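Side-chain contacts in oxidoreductase, Gfo/Idh/MocA family (Vibrio cholerae, PDB 1XEA), which is probably an NAD(P)-dependent oxidoreductase that binds its nucleotide on a Rossmann-fold domain; its substrate is not established: residues F121-I126 / L172-L177; G158-F163 / A301-I306; D166-P171 / L200-Q205. One frame throughout, in Å; residues are numbered along the deposited sequence.

Contact 1: residues F121-I126 / L172-L177; sequences FNRRHI and LDSVNL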
loop_
_atom_site.group_PDB
_atom_site.type_symbol
_atom_site.label_atom_id
_atom_site.label_comp_id
_atom_site.label_asym_id
_atom_site.label_seq_id
_atom_site.Cartn_x
_atom_site.Cartn_y
_atom_site.Cartn_z
ATOM N N PHE A 121 -19.235 19.534 13.782
ATOM C CA PHE A 121 -17.902 19.311 13.240
ATOM C C PHE A 121 -17.561 17.839 13.437
ATOM O O PHE A 121 -16.851 17.480 14.380
ATOM C CB PHE A 121 -16.888 20.159 13.992
ATOM C CG PHE A 121 -16.909 21.615 13.629
ATOM C CD1 PHE A 121 -17.221 22.579 14.590
ATOM C CD2 PHE A 121 -16.511 22.032 12.357
ATOM C CE1 PHE A 121 -17.126 23.936 14.294
ATOM C CE2 PHE A 121 -16.411 23.387 12.044
ATOM C CZ PHE A 121 -16.716 24.340 13.015
ATOM N N ASN A 122 -18.055 16.992 12.537
ATOM C CA ASN A 122 -17.828 15.559 12.645
ATOM C C ASN A 122 -16.353 15.143 12.726
ATOM O O ASN A 122 -16.022 14.169 13.400
ATOM C CB ASN A 122 -18.533 14.823 11.498
ATOM C CG ASN A 122 -17.849 15.012 10.165
ATOM O OD1 ASN A 122 -17.549 14.037 9.482
ATOM N ND2 ASN A 122 -17.606 16.259 9.778
ATOM N N ARG A 123 -15.467 15.885 12.070
ATOM C CA ARG A 123 -14.052 15.554 12.094
ATOM C C ARG A 123 -13.411 15.713 13.473
ATOM O O ARG A 123 -12.187 15.660 13.592
ATOM C CB ARG A 123 -13.297 16.400 11.067
ATOM C CG ARG A 123 -12.842 15.643 9.849
ATOM C CD ARG A 123 -13.001 16.474 8.590
ATOM N NE ARG A 123 -14.363 16.401 8.071
ATOM C CZ ARG A 123 -14.693 15.818 6.923
ATOM N NH1 ARG A 123 -13.765 15.259 6.160
ATOM N NH2 ARG A 123 -15.959 15.779 6.546
ATOM N N ARG A 124 -14.210 15.930 14.515
ATOM C CA ARG A 124 -13.651 16.038 15.871
ATOM C C ARG A 124 -13.959 14.748 16.614
ATOM O O ARG A 124 -13.471 14.531 17.719
ATOM C CB ARG A 124 -14.287 17.177 16.667
ATOM C CG ARG A 124 -13.896 18.573 16.255
ATOM C CD ARG A 124 -14.477 19.581 17.245
ATOM N NE ARG A 124 -14.413 20.933 16.700
ATOM C CZ ARG A 124 -15.038 21.988 17.214
ATOM N NH1 ARG A 124 -15.784 21.851 18.303
ATOM N NH2 ARG A 124 -14.926 23.173 16.623
ATOM N N HIS A 125 -14.786 13.908 15.992
ATOM C CA HIS A 125 -15.221 12.640 16.568
ATOM C C HIS A 125 -14.873 11.434 15.711
ATOM O O HIS A 125 -15.587 10.427 15.727
ATOM C CB HIS A 125 -16.729 12.667 16.759
ATOM C CG HIS A 125 -17.204 13.851 17.529
ATOM N ND1 HIS A 125 -17.206 13.884 18.907
ATOM C CD2 HIS A 125 -17.595 15.080 17.118
ATOM C CE1 HIS A 125 -17.573 15.085 19.312
ATOM N NE2 HIS A 125 -17.814 15.830 18.247
ATOM N N ILE A 126 -13.798 11.523 14.944
ATOM C CA ILE A 126 -13.420 10.395 14.112
ATOM C C ILE A 126 -12.929 9.279 15.024
ATOM O O ILE A 126 -11.843 9.375 15.613
ATOM C CB ILE A 126 -12.332 10.790 13.118
ATOM C CG1 ILE A 126 -12.823 11.980 12.302
ATOM C CG2 ILE A 126 -11.999 9.614 12.210
ATOM C CD1 ILE A 126 -14.142 11.748 11.599
ATOM N N LEU A 172 -9.412 23.089 8.697
ATOM C CA LEU A 172 -8.969 24.193 9.527
ATOM C C LEU A 172 -9.338 23.973 10.996
ATOM O O LEU A 172 -8.475 24.020 11.878
ATOM C CB LEU A 172 -9.573 25.506 9.033
ATOM C CG LEU A 172 -9.024 26.765 9.722
ATOM C CD1 LEU A 172 -7.564 26.968 9.323
ATOM C CD2 LEU A 172 -9.860 27.965 9.337
ATOM N N ASP A 173 -10.621 23.735 11.255
ATOM C CA ASP A 173 -11.090 23.501 12.613
ATOM C C ASP A 173 -10.466 22.253 13.224
ATOM O O ASP A 173 -10.014 22.269 14.371
ATOM C CB ASP A 173 -12.609 23.333 12.655
ATOM C CG ASP A 173 -13.099 22.861 14.023
ATOM O OD1 ASP A 173 -13.134 23.664 14.974
ATOM O OD2 ASP A 173 -13.435 21.673 14.164
ATOM N N SER A 174 -10.461 21.167 12.459
ATOM C CA SER A 174 -9.914 19.900 12.930
ATOM C C SER A 174 -8.496 20.020 13.455
ATOM O O SER A 174 -8.058 19.220 14.276
ATOM C CB SER A 174 -9.952 18.863 11.808
ATOM O OG SER A 174 -11.275 18.640 11.383
ATOM N N VAL A 175 -7.790 21.033 12.985
ATOM C CA VAL A 175 -6.419 21.247 13.380
ATOM C C VAL A 175 -6.290 22.345 14.418
ATOM O O VAL A 175 -5.288 22.423 15.120
ATOM C CB VAL A 175 -5.593 21.617 12.145
ATOM C CG1 VAL A 175 -4.203 21.994 12.545
ATOM C CG2 VAL A 175 -5.553 20.439 11.181
ATOM N N ASN A 176 -7.323 23.182 14.511
ATOM C CA ASN A 176 -7.360 24.324 15.429
ATOM C C ASN A 176 -7.449 23.928 16.909
ATOM O O ASN A 176 -8.417 24.236 17.598
ATOM C CB ASN A 176 -8.536 25.220 15.053
ATOM C CG ASN A 176 -8.422 26.595 15.645
ATOM O OD1 ASN A 176 -7.504 26.875 16.414
ATOM N ND2 ASN A 176 -9.343 27.474 15.282
ATOM N N LEU A 177 -6.405 23.264 17.388
ATOM C CA LEU A 177 -6.344 22.788 18.758
ATOM C C LEU A 177 -5.799 23.829 19.732
ATOM O O LEU A 177 -5.672 23.562 20.925
ATOM C CB LEU A 177 -5.473 21.535 18.803
ATOM C CG LEU A 177 -5.873 20.386 17.871
ATOM C CD1 LEU A 177 -4.705 19.443 17.712
ATOM C CD2 LEU A 177 -7.095 19.660 18.411
HETATM O O HOH W 1 -10.062 17.614 15.159
#

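Contact 2: residues G158-F163 / A301-I306; sequences GDIRTF and AICQQI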
loop_
_atom_site.group_PDB
_atom_site.type_symbol
_atom_site.label_atom_id
_atom_site.label_comp_id
_atom_site.label_asym_id
_atom_site.label_seq_id
_atom_site.Cartn_x
_atom_site.Cartn_y
_atom_site.Cartn_z
ATOM N N GLY A 158 -13.580 27.175 -6.555
ATOM C CA GLY A 158 -14.775 27.925 -6.201
ATOM C C GLY A 158 -14.451 29.287 -5.622
ATOM O O GLY A 158 -13.285 29.658 -5.520
ATOM N N ASP A 159 -15.479 30.032 -5.230
ATOM C CA ASP A 159 -15.279 31.363 -4.671
ATOM C C ASP A 159 -14.777 31.298 -3.236
ATOM O O ASP A 159 -15.203 30.456 -2.447
ATOM C CB ASP A 159 -16.583 32.142 -4.684
ATOM C CG ASP A 159 -17.559 31.613 -3.673
ATOM O OD1 ASP A 159 -17.931 30.420 -3.806
ATOM O OD2 ASP A 159 -17.943 32.374 -2.746
ATOM N N ILE A 160 -13.894 32.228 -2.901
ATOM C CA ILE A 160 -13.315 32.315 -1.574
ATOM C C ILE A 160 -14.277 31.958 -0.459
ATOM O O ILE A 160 -14.020 31.034 0.305
ATOM C CB ILE A 160 -12.783 33.715 -1.320
ATOM C CG1 ILE A 160 -11.804 34.079 -2.439
ATOM C CG2 ILE A 160 -12.124 33.779 0.051
ATOM C CD1 ILE A 160 -11.281 35.479 -2.354
ATOM N N ARG A 161 -15.381 32.683 -0.367
ATOM C CA ARG A 161 -16.362 32.436 0.678
ATOM C C ARG A 161 -16.758 30.979 0.821
ATOM O O ARG A 161 -16.431 30.346 1.818
ATOM C CB ARG A 161 -17.611 33.271 0.425
ATOM C CG ARG A 161 -17.454 34.730 0.803
ATOM C CD ARG A 161 -17.720 34.937 2.269
ATOM N NE ARG A 161 -16.805 35.910 2.836
ATOM C CZ ARG A 161 -16.899 36.380 4.073
ATOM N NH1 ARG A 161 -17.878 35.965 4.869
ATOM N NH2 ARG A 161 -16.003 37.252 4.518
ATOM N N THR A 162 -17.475 30.454 -0.163
ATOM C CA THR A 162 -17.923 29.073 -0.105
ATOM C C THR A 162 -16.789 28.123 0.231
ATOM O O THR A 162 -16.896 27.301 1.139
ATOM C CB THR A 162 -18.524 28.633 -1.437
ATOM O OG1 THR A 162 -19.565 29.541 -1.810
ATOM C CG2 THR A 162 -19.101 27.233 -1.315
ATOM N N PHE A 163 -15.707 28.236 -0.525
ATOM C CA PHE A 163 -14.530 27.401 -0.338
ATOM C C PHE A 163 -14.108 27.365 1.128
ATOM O O PHE A 163 -13.855 26.298 1.672
ATOM C CB PHE A 163 -13.396 27.953 -1.202
ATOM C CG PHE A 163 -12.141 27.121 -1.199
ATOM C CD1 PHE A 163 -11.732 26.469 -2.357
ATOM C CD2 PHE A 163 -11.300 27.101 -0.096
ATOM C CE1 PHE A 163 -10.508 25.821 -2.420
ATOM C CE2 PHE A 163 -10.073 26.452 -0.155
ATOM C CZ PHE A 163 -9.677 25.818 -1.324
ATOM N N ALA A 301 -11.269 35.801 8.972
ATOM C CA ALA A 301 -9.980 36.439 8.751
ATOM C C ALA A 301 -9.356 35.973 7.449
ATOM O O ALA A 301 -8.891 36.781 6.645
ATOM C CB ALA A 301 -9.057 36.130 9.902
ATOM N N ILE A 302 -9.354 34.664 7.238
ATOM C CA ILE A 302 -8.772 34.102 6.028
ATOM C C ILE A 302 -9.451 34.647 4.775
ATOM O O ILE A 302 -8.779 35.066 3.829
ATOM C CB ILE A 302 -8.847 32.556 6.051
ATOM C CG1 ILE A 302 -7.985 32.032 7.210
ATOM C CG2 ILE A 302 -8.383 31.987 4.718
ATOM C CD1 ILE A 302 -8.110 30.550 7.484
ATOM N N CYS A 303 -10.782 34.661 4.781
ATOM C CA CYS A 303 -11.556 35.158 3.641
ATOM C C CYS A 303 -11.216 36.589 3.273
ATOM O O CYS A 303 -11.043 36.918 2.101
ATOM C CB CYS A 303 -13.048 35.074 3.945
ATOM S SG CYS A 303 -13.752 33.469 3.634
ATOM N N GLN A 304 -11.134 37.439 4.290
ATOM C CA GLN A 304 -10.827 38.838 4.078
ATOM C C GLN A 304 -9.448 39.074 3.501
ATOM O O GLN A 304 -9.327 39.665 2.433
ATOM C CB GLN A 304 -10.998 39.611 5.375
ATOM C CG GLN A 304 -12.460 39.899 5.652
ATOM C CD GLN A 304 -12.673 40.607 6.962
ATOM O OE1 GLN A 304 -12.095 41.664 7.208
ATOM N NE2 GLN A 304 -13.509 40.033 7.815
ATOM N N GLN A 305 -8.406 38.615 4.182
ATOM C CA GLN A 305 -7.072 38.832 3.661
ATOM C C GLN A 305 -6.937 38.398 2.194
ATOM O O GLN A 305 -6.200 39.022 1.431
ATOM C CB GLN A 305 -6.035 38.117 4.524
ATOM C CG GLN A 305 -4.615 38.503 4.162
ATOM C CD GLN A 305 -3.581 37.895 5.100
ATOM O OE1 GLN A 305 -3.550 36.681 5.303
ATOM N NE2 GLN A 305 -2.720 38.740 5.670
ATOM N N ILE A 306 -7.650 37.347 1.793
ATOM C CA ILE A 306 -7.585 36.864 0.406
ATOM C C ILE A 306 -8.347 37.810 -0.526
ATOM O O ILE A 306 -7.770 38.370 -1.456
ATOM C CB ILE A 306 -8.179 35.424 0.256
ATOM C CG1 ILE A 306 -7.405 34.425 1.115
ATOM C CG2 ILE A 306 -8.086 34.965 -1.187
ATOM C CD1 ILE A 306 -8.014 33.028 1.134
#

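Contact 3: residues D166-P171 / L200-Q205; sequences DDFIHP and LDVQWQ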
loop_
_atom_site.group_PDB
_atom_site.type_symbol
_atom_site.label_atom_id
_atom_site.label_comp_id
_atom_site.label_asym_id
_atom_site.label_seq_id
_atom_site.Cartn_x
_atom_site.Cartn_y
_atom_site.Cartn_z
ATOM N N ASP A 166 -17.673 26.731 3.736
ATOM C CA ASP A 166 -18.354 25.459 3.540
ATOM C C ASP A 166 -17.448 24.251 3.314
ATOM O O ASP A 166 -17.933 23.128 3.164
ATOM C CB ASP A 166 -19.351 25.576 2.388
ATOM C CG ASP A 166 -20.380 26.660 2.627
ATOM O OD1 ASP A 166 -21.137 26.565 3.626
ATOM O OD2 ASP A 166 -20.432 27.612 1.818
ATOM N N ASP A 167 -16.137 24.464 3.316
ATOM C CA ASP A 167 -15.224 23.359 3.069
ATOM C C ASP A 167 -13.968 23.397 3.927
ATOM O O ASP A 167 -13.825 22.607 4.862
ATOM C CB ASP A 167 -14.845 23.357 1.590
ATOM C CG ASP A 167 -14.669 21.967 1.039
ATOM O OD1 ASP A 167 -14.948 20.994 1.768
ATOM O OD2 ASP A 167 -14.261 21.841 -0.134
ATOM N N PHE A 168 -13.070 24.323 3.599
ATOM C CA PHE A 168 -11.799 24.487 4.300
ATOM C C PHE A 168 -11.966 24.502 5.810
ATOM O O PHE A 168 -11.060 24.132 6.557
ATOM C CB PHE A 168 -11.120 25.782 3.858
ATOM C CG PHE A 168 -9.719 25.915 4.348
ATOM C CD1 PHE A 168 -8.720 25.078 3.859
ATOM C CD2 PHE A 168 -9.390 26.870 5.309
ATOM C CE1 PHE A 168 -7.405 25.187 4.318
ATOM C CE2 PHE A 168 -8.077 26.991 5.778
ATOM C CZ PHE A 168 -7.076 26.147 5.283
ATOM N N ILE A 169 -13.136 24.931 6.260
ATOM C CA ILE A 169 -13.403 24.992 7.686
ATOM C C ILE A 169 -13.268 23.609 8.309
ATOM O O ILE A 169 -13.002 23.490 9.493
ATOM C CB ILE A 169 -14.807 25.559 7.959
ATOM C CG1 ILE A 169 -14.904 26.009 9.417
ATOM C CG2 ILE A 169 -15.860 24.510 7.650
ATOM C CD1 ILE A 169 -15.979 27.025 9.651
ATOM N N HIS A 170 -13.454 22.568 7.507
ATOM C CA HIS A 170 -13.329 21.224 8.023
ATOM C C HIS A 170 -11.898 20.993 8.484
ATOM O O HIS A 170 -11.643 20.821 9.672
ATOM C CB HIS A 170 -13.701 20.195 6.965
ATOM C CG HIS A 170 -15.141 19.802 6.987
ATOM N ND1 HIS A 170 -15.785 19.410 8.141
ATOM C CD2 HIS A 170 -16.068 19.745 6.002
ATOM C CE1 HIS A 170 -17.047 19.134 7.867
ATOM N NE2 HIS A 170 -17.246 19.329 6.575
ATOM N N PRO A 171 -10.930 21.002 7.553
ATOM C CA PRO A 171 -9.543 20.779 7.983
ATOM C C PRO A 171 -9.013 21.845 8.935
ATOM O O PRO A 171 -8.272 21.541 9.870
ATOM C CB PRO A 171 -8.774 20.742 6.661
ATOM C CG PRO A 171 -9.575 21.628 5.775
ATOM C CD PRO A 171 -10.997 21.228 6.097
ATOM N N LEU A 200 -5.737 26.317 -0.791
ATOM C CA LEU A 200 -5.511 27.183 0.370
ATOM C C LEU A 200 -4.677 26.424 1.399
ATOM O O LEU A 200 -4.946 25.257 1.679
ATOM C CB LEU A 200 -6.858 27.574 0.985
ATOM C CG LEU A 200 -6.872 28.571 2.133
ATOM C CD1 LEU A 200 -6.323 29.905 1.660
ATOM C CD2 LEU A 200 -8.287 28.729 2.645
ATOM N N ASP A 201 -3.670 27.083 1.958
ATOM C CA ASP A 201 -2.810 26.445 2.948
ATOM C C ASP A 201 -2.526 27.339 4.139
ATOM O O ASP A 201 -1.761 28.301 4.041
ATOM C CB ASP A 201 -1.487 26.022 2.310
ATOM C CG ASP A 201 -1.653 24.878 1.326
ATOM O OD1 ASP A 201 -2.215 23.833 1.715
ATOM O OD2 ASP A 201 -1.217 25.015 0.163
ATOM N N VAL A 202 -3.142 27.008 5.268
ATOM C CA VAL A 202 -2.960 27.773 6.491
ATOM C C VAL A 202 -2.157 26.961 7.486
ATOM O O VAL A 202 -2.516 25.837 7.831
ATOM C CB VAL A 202 -4.304 28.145 7.123
ATOM C CG1 VAL A 202 -4.072 28.820 8.466
ATOM C CG2 VAL A 202 -5.073 29.060 6.191
ATOM N N GLN A 203 -1.073 27.557 7.961
ATOM C CA GLN A 203 -0.184 26.896 8.898
ATOM C C GLN A 203 0.379 27.875 9.932
ATOM O O GLN A 203 0.795 28.980 9.589
ATOM C CB GLN A 203 0.946 26.235 8.099
ATOM C CG GLN A 203 2.284 26.200 8.797
ATOM C CD GLN A 203 3.342 25.439 8.020
ATOM O OE1 GLN A 203 4.530 25.540 8.327
ATOM N NE2 GLN A 203 2.920 24.665 7.017
ATOM N N TRP A 204 0.384 27.467 11.198
ATOM C CA TRP A 204 0.923 28.303 12.266
ATOM C C TRP A 204 1.476 27.423 13.382
ATOM O O TRP A 204 1.203 26.222 13.437
ATOM C CB TRP A 204 -0.155 29.213 12.834
ATOM C CG TRP A 204 -1.192 28.499 13.622
ATOM C CD1 TRP A 204 -1.259 28.380 14.984
ATOM C CD2 TRP A 204 -2.369 27.877 13.104
ATOM N NE1 TRP A 204 -2.417 27.726 15.346
ATOM C CE2 TRP A 204 -3.111 27.401 14.211
ATOM C CE3 TRP A 204 -2.858 27.660 11.807
ATOM C CZ2 TRP A 204 -4.341 26.752 14.060
ATOM C CZ3 TRP A 204 -4.074 27.013 11.654
ATOM C CH2 TRP A 204 -4.800 26.558 12.778
ATOM N N GLN A 205 2.246 28.023 14.282
ATOM C CA GLN A 205 2.826 27.264 15.377
ATOM C C GLN A 205 2.413 27.783 16.761
ATOM O O GLN A 205 2.548 28.968 17.051
ATOM C CB GLN A 205 4.351 27.253 15.219
ATOM C CG GLN A 205 5.094 26.508 16.311
ATOM C CD GLN A 205 6.266 25.685 15.787
ATOM O OE1 GLN A 205 6.945 26.069 14.830
ATOM N NE2 GLN A 205 6.518 24.551 16.431
#

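Contact 1: residues F121-I126 / L172-L177
Asp173 lays its carboxylate over one face of the Phe121 ring and turns both oxygens toward Arg124. The two segments join the halves of the Gfo/Idh/MocA fold: residues 121-126 form the loop that leaves strand 117-120, an outermost strand of the Rossmann sheet, and residues 172-177 close helix 160-175, which packs on the mixed sheet of the second domain. Ring and carboxylate are stacked, their planes 14° apart, with Asp173 OD2 3.5 Å from Phe121 CG and displaced toward the rim of the ring. Asp173 CB adds a CH-pi contact on the same ring, 4.3 Å from its centroid. The guanidinium of Arg124 meets the carboxylate edge-on in a two-pronged salt bridge. NE of Arg124 gives its hydrogen to the syn lone pair of Asp173 OD2 at 2.8 Å and 158°, almost within the guanidinium plane, while NH2 bonds to OD1. The arginine chain runs extended from CG to NE, chi2 -173°, which carries the guanidinium out to the aspartate; one face of the group lies against Phe121 CD1. Helix 286-311 completes this buried network: Arg291 and Ser295 also bind Asp173 OD1, and Asn292 accepts from Arg124 NH2. Beside it, Arg123 touches the helix through its aliphatic part, CB resting on Ser174 OG, while its NH1 pairs with Glu224 and the serine hydroxyl bonds to His170 O. A water links the two backbones, donating to Ser174 O at 2.7 Å and, at a longer 3.3 Å, to Arg123 O.

Contact 2: residues G158-F163 / A301-I306
Ile160 points at the other helix and, in the apolar part of the contact, divides its branches between two residues one turn apart: CD1 reaches CG2 of Ile306 at 3.4 Å, and CG2 lies against Cys303, 3.9 Å from both CA and SG. The two isoleucines run past each other in opposite directions. With chi1 of -55°, CG1 of Ile160 stands beside its own backbone N, and the extended chi2 sends CD1 on toward Ile306. Polar groups enter through Arg161. Its guanidinium lies with one face over Cys303 SG, and NH2 comes 3.7 Å from Cys303 CB; its charge is met by Glu300, the residue just before segment 301-306, which pairs with NH1. The contact thus joins the start of helix 160-175 to the long C-terminal helix 286-311, two helices that pack together on the sheet of the C-terminal domain, where Ile306 also touches Leu200. No hydrogen bond crosses between the two segments; the side-chain bonds of Asp159 cap the first helix. As its N-cap, Asp159 accepts from Thr162 N through OD2 at 3.3 Å, the donor standing well above the carboxylate plane, and OD1 takes the hydrogen of Thr162 OG1 through its syn lone pair at 2.7 Å.

Contact 3: residues D166-P171 / L200-Q205
The ring of Phe168 receives Leu200 on one face and Val202 at its rim. Leu200 CD2 stands above the middle of the ring, 3.5 Å from the centroid and 13° off the normal, a CH-pi contact in which the methyl group is close to CG, CD2 and CE2 alike. Val202 approaches the far end of the same ring: its CB lies at the edge, in plane, while CG2 comes in obliquely, 3.6 Å from CZ. This is helix-on-sheet packing in the C-terminal alpha/beta domain of the Gfo/Idh/MocA fold, between helix 160-175 and strand 196-206. Phe168 CG is turned away from its backbone N, chi1 -170°, and the ring reaches across to the strand, where Leu200 and Val202, two residues apart, point toward the helix. The intervening Asp201 points away from it and packs on Leu210 of the second subunit; Gln203 and Gln205 likewise meet that subunit. One side of the strand therefore packs on a helix while the other contributes to a subunit interface. Ala213 and Met215 of the adjacent strand 209-216 and Ile302 of helix 286-311 also pack against Phe168. Helix 160-175 is irregular here, with a wider pi-type turn at 166-168; beside the ring-bearing residue, buried Asp167 pairs through OD2 with Arg153 and Arg217. The strand backbone comes close too: Leu200 O lies 3.6 Å from Phe168 CE1, out of the ring plane on the side that carries Leu200 CD2.

Helix 160-175 takes part in all three contacts: its first turn in contact 2, its middle in contact 3 and its end in contact 1. The centre of contact 3 is about 11 Å from each of the other two centres, which stand about 19 Å apart. Ile302 bridges the set, its CD1 lying 3.6 Å from Leu172 CD2 of contact 1 and 3.6 Å from Val202 CG2 of contact 3. Between contacts 1 and 3, Arg123 NE packs 3.3 Å from His170 ND1. His170 and Phe121 both touch Lys94, in the loop after Rossmann strand 90-93, which places this end of the helix beside the nucleotide-binding domain.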